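PDB 4ZYS: exotoxin 6 from Staphylococcus aureus subsp. aureus Mu50, which is a staphylococcal superantigen-like exotoxin of undetermined function that may bind sugars. Local coordinates for residues G29-D41 and Q50-K62. Numbering follows the deposited sequence.
Sequences GYKYTEKGKDYID and QISLVGSDKDKFK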
loop_
_atom_site.group_PDB
_atom_site.type_symbol
_atom_site.label_atom_id
_atom_site.label_comp_id
_atom_site.label_asym_id
_atom_site.label_seq_id
_atom_site.Cartn_x
_atom_site.Cartn_y
_atom_site.Cartn_z
ATOM N N GLY A 29 7.225 16.944 2.778
ATOM C CA GLY A 29 5.793 17.127 2.909
ATOM C C GLY A 29 5.498 18.103 4.034
ATOM O O GLY A 29 6.236 18.164 5.020
ATOM N N TYR A 30 4.448 18.903 3.878
ATOM C CA TYR A 30 3.993 19.855 4.888
ATOM C C TYR A 30 2.700 19.346 5.455
ATOM O O TYR A 30 1.705 19.267 4.760
ATOM C CB TYR A 30 3.845 21.278 4.308
ATOM C CG TYR A 30 5.179 21.973 4.131
ATOM C CD1 TYR A 30 5.992 21.694 3.036
ATOM C CD2 TYR A 30 5.651 22.873 5.080
ATOM C CE1 TYR A 30 7.216 22.336 2.858
ATOM C CE2 TYR A 30 6.886 23.506 4.923
ATOM C CZ TYR A 30 7.662 23.240 3.804
ATOM O OH TYR A 30 8.884 23.856 3.613
ATOM N N LYS A 31 2.737 18.949 6.713
ATOM C CA LYS A 31 1.603 18.393 7.448
ATOM C C LYS A 31 0.752 19.516 8.047
ATOM O O LYS A 31 1.302 20.511 8.541
ATOM C CB LYS A 31 2.129 17.463 8.546
ATOM C CG LYS A 31 1.090 16.495 9.095
ATOM C CD LYS A 31 0.641 16.889 10.471
ATOM C CE LYS A 31 -0.493 16.048 10.966
ATOM N NZ LYS A 31 -0.995 16.569 12.262
ATOM N N TYR A 32 -0.583 19.366 7.994
ATOM C CA TYR A 32 -1.518 20.367 8.549
ATOM C C TYR A 32 -2.860 19.720 8.888
ATOM O O TYR A 32 -3.119 18.576 8.520
ATOM C CB TYR A 32 -1.729 21.576 7.587
ATOM C CG TYR A 32 -2.250 21.185 6.214
ATOM C CD1 TYR A 32 -1.381 20.764 5.213
ATOM C CD2 TYR A 32 -3.619 21.169 5.941
ATOM C CE1 TYR A 32 -1.856 20.329 3.981
ATOM C CE2 TYR A 32 -4.108 20.720 4.713
ATOM C CZ TYR A 32 -3.215 20.336 3.721
ATOM O OH TYR A 32 -3.637 19.919 2.476
ATOM N N THR A 33 -3.703 20.470 9.595
ATOM C CA THR A 33 -5.058 20.071 9.942
ATOM C C THR A 33 -5.998 21.074 9.300
ATOM O O THR A 33 -5.818 22.282 9.438
ATOM C CB THR A 33 -5.257 19.951 11.451
ATOM O OG1 THR A 33 -4.200 19.172 12.000
ATOM C CG2 THR A 33 -6.599 19.330 11.804
ATOM N N GLU A 34 -6.973 20.553 8.566
ATOM C CA GLU A 34 -7.988 21.302 7.835
ATOM C C GLU A 34 -9.363 20.740 8.189
ATOM O O GLU A 34 -9.632 19.568 7.912
ATOM C CB GLU A 34 -7.714 21.194 6.327
ATOM C CG GLU A 34 -8.711 21.902 5.433
ATOM C CD GLU A 34 -8.433 23.380 5.325
ATOM O OE1 GLU A 34 -7.547 23.756 4.524
ATOM O OE2 GLU A 34 -9.087 24.162 6.053
ATOM N N LYS A 35 -10.216 21.577 8.818
ATOM C CA LYS A 35 -11.579 21.256 9.272
ATOM C C LYS A 35 -11.569 19.938 10.083
ATOM O O LYS A 35 -12.320 18.999 9.784
ATOM C CB LYS A 35 -12.565 21.209 8.085
ATOM C CG LYS A 35 -12.807 22.571 7.419
ATOM C CD LYS A 35 -13.276 22.433 5.976
ATOM C CE LYS A 35 -13.764 23.747 5.415
ATOM N NZ LYS A 35 -14.469 23.570 4.116
ATOM N N GLY A 36 -10.659 19.881 11.057
ATOM C CA GLY A 36 -10.476 18.745 11.956
ATOM C C GLY A 36 -9.854 17.497 11.365
ATOM O O GLY A 36 -9.812 16.460 12.043
ATOM N N LYS A 37 -9.343 17.575 10.118
ATOM C CA LYS A 37 -8.750 16.414 9.437
ATOM C C LYS A 37 -7.275 16.653 9.065
ATOM O O LYS A 37 -6.935 17.729 8.579
ATOM C CB LYS A 37 -9.568 16.051 8.180
ATOM C CG LYS A 37 -10.902 15.380 8.483
ATOM C CD LYS A 37 -11.874 15.519 7.308
ATOM C CE LYS A 37 -13.270 15.011 7.612
ATOM N NZ LYS A 37 -14.018 15.899 8.549
ATOM N N ASP A 38 -6.414 15.633 9.274
ATOM C CA ASP A 38 -4.974 15.721 8.973
ATOM C C ASP A 38 -4.611 15.321 7.536
ATOM O O ASP A 38 -5.128 14.334 7.008
ATOM C CB ASP A 38 -4.155 14.892 9.958
ATOM C CG ASP A 38 -4.078 15.483 11.356
ATOM O OD1 ASP A 38 -4.811 16.466 11.634
ATOM O OD2 ASP A 38 -3.300 14.955 12.178
ATOM N N TYR A 39 -3.709 16.127 6.922
ATOM C CA TYR A 39 -3.190 16.027 5.546
ATOM C C TYR A 39 -1.716 16.362 5.486
ATOM O O TYR A 39 -1.222 17.069 6.347
ATOM C CB TYR A 39 -3.925 17.007 4.590
ATOM C CG TYR A 39 -5.422 16.866 4.574
ATOM C CD1 TYR A 39 -6.041 15.896 3.798
ATOM C CD2 TYR A 39 -6.229 17.716 5.322
ATOM C CE1 TYR A 39 -7.427 15.744 3.796
ATOM C CE2 TYR A 39 -7.621 17.597 5.302
ATOM C CZ TYR A 39 -8.216 16.606 4.539
ATOM O OH TYR A 39 -9.582 16.464 4.525
ATOM N N ILE A 40 -1.039 15.919 4.436
ATOM C CA ILE A 40 0.346 16.244 4.133
ATOM C C ILE A 40 0.397 16.554 2.630
ATOM O O ILE A 40 -0.112 15.768 1.827
ATOM C CB ILE A 40 1.387 15.166 4.603
ATOM C CG1 ILE A 40 2.833 15.620 4.386
ATOM C CG2 ILE A 40 1.165 13.769 4.008
ATOM C CD1 ILE A 40 3.836 15.151 5.533
ATOM N N ASP A 41 0.932 17.742 2.274
ATOM C CA ASP A 41 1.092 18.196 0.886
ATOM C C ASP A 41 2.501 17.892 0.415
ATOM O O ASP A 41 3.442 18.141 1.156
ATOM C CB ASP A 41 0.827 19.709 0.751
ATOM C CG ASP A 41 -0.616 20.141 0.796
ATOM O OD1 ASP A 41 -1.509 19.262 0.731
ATOM O OD2 ASP A 41 -0.861 21.352 0.965
ATOM N N GLN A 50 -2.161 16.003 -2.303
ATOM C CA GLN A 50 -2.693 16.214 -0.965
ATOM C C GLN A 50 -2.985 14.829 -0.463
ATOM O O GLN A 50 -3.735 14.104 -1.110
ATOM C CB GLN A 50 -3.943 17.122 -0.957
ATOM C CG GLN A 50 -4.433 17.420 0.448
ATOM C CD GLN A 50 -5.898 17.806 0.509
ATOM O OE1 GLN A 50 -6.787 17.023 0.154
ATOM N NE2 GLN A 50 -6.195 18.980 1.072
ATOM N N ILE A 51 -2.346 14.430 0.629
ATOM C CA ILE A 51 -2.501 13.084 1.149
ATOM C C ILE A 51 -3.198 13.103 2.505
ATOM O O ILE A 51 -2.700 13.725 3.445
ATOM C CB ILE A 51 -1.123 12.359 1.264
ATOM C CG1 ILE A 51 -0.257 12.492 -0.017
ATOM C CG2 ILE A 51 -1.305 10.892 1.688
ATOM C CD1 ILE A 51 1.267 12.121 0.158
ATOM N N SER A 52 -4.302 12.351 2.627
ATOM C CA SER A 52 -4.994 12.183 3.907
ATOM C C SER A 52 -4.201 11.278 4.836
ATOM O O SER A 52 -3.794 10.180 4.443
ATOM C CB SER A 52 -6.378 11.583 3.698
ATOM O OG SER A 52 -7.239 12.557 3.145
ATOM N N LEU A 53 -3.991 11.752 6.060
ATOM C CA LEU A 53 -3.377 11.031 7.173
ATOM C C LEU A 53 -4.527 10.682 8.101
ATOM O O LEU A 53 -4.869 11.428 9.031
ATOM C CB LEU A 53 -2.285 11.857 7.877
ATOM C CG LEU A 53 -1.135 12.391 7.035
ATOM C CD1 LEU A 53 -0.307 13.355 7.847
ATOM C CD2 LEU A 53 -0.242 11.249 6.522
ATOM N N VAL A 54 -5.191 9.593 7.766
ATOM C CA VAL A 54 -6.350 9.123 8.509
ATOM C C VAL A 54 -5.936 7.805 9.186
ATOM O O VAL A 54 -5.305 6.962 8.558
ATOM C CB VAL A 54 -7.597 9.047 7.580
ATOM C CG1 VAL A 54 -7.606 7.804 6.685
ATOM C CG2 VAL A 54 -8.892 9.192 8.369
ATOM N N GLY A 55 -6.167 7.706 10.487
ATOM C CA GLY A 55 -5.765 6.529 11.245
ATOM C C GLY A 55 -4.575 6.772 12.151
ATOM O O GLY A 55 -4.568 7.737 12.920
ATOM N N SER A 56 -3.564 5.895 12.068
ATOM C CA SER A 56 -2.380 5.948 12.923
ATOM C C SER A 56 -1.415 7.067 12.499
ATOM O O SER A 56 -0.914 7.804 13.360
ATOM C CB SER A 56 -1.658 4.600 12.920
ATOM O OG SER A 56 -0.806 4.470 11.794
ATOM N N ASP A 57 -1.174 7.181 11.165
ATOM C CA ASP A 57 -0.278 8.133 10.492
ATOM C C ASP A 57 -0.587 9.591 10.856
ATOM O O ASP A 57 0.264 10.466 10.678
ATOM C CB ASP A 57 -0.304 7.933 8.964
ATOM C CG ASP A 57 -1.656 8.010 8.245
ATOM O OD1 ASP A 57 -2.709 7.883 8.920
ATOM O OD2 ASP A 57 -1.658 8.146 7.004
ATOM N N LYS A 58 -1.773 9.812 11.438
ATOM C CA LYS A 58 -2.301 11.080 11.933
ATOM C C LYS A 58 -1.361 11.735 12.976
ATOM O O LYS A 58 -1.162 12.960 12.945
ATOM C CB LYS A 58 -3.677 10.814 12.569
ATOM C CG LYS A 58 -4.611 12.000 12.583
ATOM C CD LYS A 58 -5.918 11.652 13.241
ATOM C CE LYS A 58 -6.674 12.900 13.599
ATOM N NZ LYS A 58 -7.991 12.596 14.219
ATOM N N ASP A 59 -0.764 10.921 13.866
ATOM C CA ASP A 59 0.092 11.435 14.937
ATOM C C ASP A 59 1.590 11.095 14.729
ATOM O O ASP A 59 2.424 11.481 15.549
ATOM C CB ASP A 59 -0.424 10.900 16.288
ATOM C CG ASP A 59 -1.918 11.151 16.503
ATOM O OD1 ASP A 59 -2.339 12.335 16.458
ATOM O OD2 ASP A 59 -2.672 10.159 16.698
ATOM N N LYS A 60 1.925 10.440 13.605
ATOM C CA LYS A 60 3.293 10.025 13.245
ATOM C C LYS A 60 4.166 11.196 12.757
ATOM O O LYS A 60 5.387 11.180 12.941
ATOM C CB LYS A 60 3.216 8.966 12.133
ATOM C CG LYS A 60 4.461 8.121 11.959
ATOM C CD LYS A 60 4.137 6.917 11.093
ATOM C CE LYS A 60 5.345 6.408 10.368
ATOM N NZ LYS A 60 5.015 5.170 9.633
ATOM N N PHE A 61 3.539 12.182 12.098
ATOM C CA PHE A 61 4.258 13.302 11.509
ATOM C C PHE A 61 3.991 14.573 12.277
ATOM O O PHE A 61 2.872 14.800 12.750
ATOM C CB PHE A 61 3.899 13.454 10.006
ATOM C CG PHE A 61 4.076 12.137 9.282
ATOM C CD1 PHE A 61 5.342 11.702 8.895
ATOM C CD2 PHE A 61 2.998 11.276 9.098
ATOM C CE1 PHE A 61 5.524 10.434 8.322
ATOM C CE2 PHE A 61 3.182 10.010 8.547
ATOM C CZ PHE A 61 4.444 9.603 8.146
ATOM N N LYS A 62 5.042 15.398 12.413
ATOM C CA LYS A 62 4.954 16.701 13.083
ATOM C C LYS A 62 4.241 17.709 12.159
ATOM O O LYS A 62 4.242 17.530 10.940
ATOM C CB LYS A 62 6.356 17.219 13.505
ATOM C CG LYS A 62 7.371 17.342 12.367
ATOM C CD LYS A 62 8.348 18.478 12.617
ATOM C CE LYS A 62 9.732 18.185 12.096
ATOM N NZ LYS A 62 10.602 19.396 12.142
HETATM O O HOH W 1 -7.715 13.109 6.460
#
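Ile-40 pairs with Ile-51 through both backbone amides, Ile-40 N reaching Ile-51 O and Ile-51 N reaching Ile-40 O, each at 2.9 Å. On the buried side of this antiparallel pair the two isoleucines lie side by side. CG2 of Ile-40 is the branch that does the touching: it packs 3.8 Å from both CB of Ile-51 and CD2 of Leu-53, while Val-90 of strand 84-92 adds further cover. The other face of the sheet carries Gln-50, whose extended side chain (CG opposite the backbone N, chi1 -176°) runs back over the Tyr-39 ring. Amide and ring are stacked with their planes 16° apart, offset so that NE2 sits towards the rim. From there NE2 donates to Tyr-32 OH (3.1 Å), close to the plane of the amide, and the phenol in turn donates to OD1 of Asp-41, on its syn side. Strands 27-34, 37-44 and 47-52 are consecutive in sequence and adjacent in the sheet, forming the antiparallel meander of the OB-fold domain, one of the two domains characteristic of superantigen-like toxins. Leu-53 N also bonds to Asp-38 O (3.0 Å), from above the carbonyl plane, and a water donates to this oxygen. The Asp-38 side chain then turns to the loop that follows. The Lys-58 chain crosses that of Asp-38 at about a right angle, its CG 3.3 Å from OD2. OD2 forms a salt bridge with Lys-31 NZ, while Thr-33 OG1 donates to OD1. Lys-58 O also lies 3.0 Å from OD2 without a hydrogen bond; the Lys-31 charge probably offsets this approach and helps keep the carboxylate ionised. Bent at chi2, the Lys-31 chain lays CG against CD1 of Leu-53 (3.7 Å) on its way to Asp-38, and its CB faces the carbonyl oxygen of Lys-62.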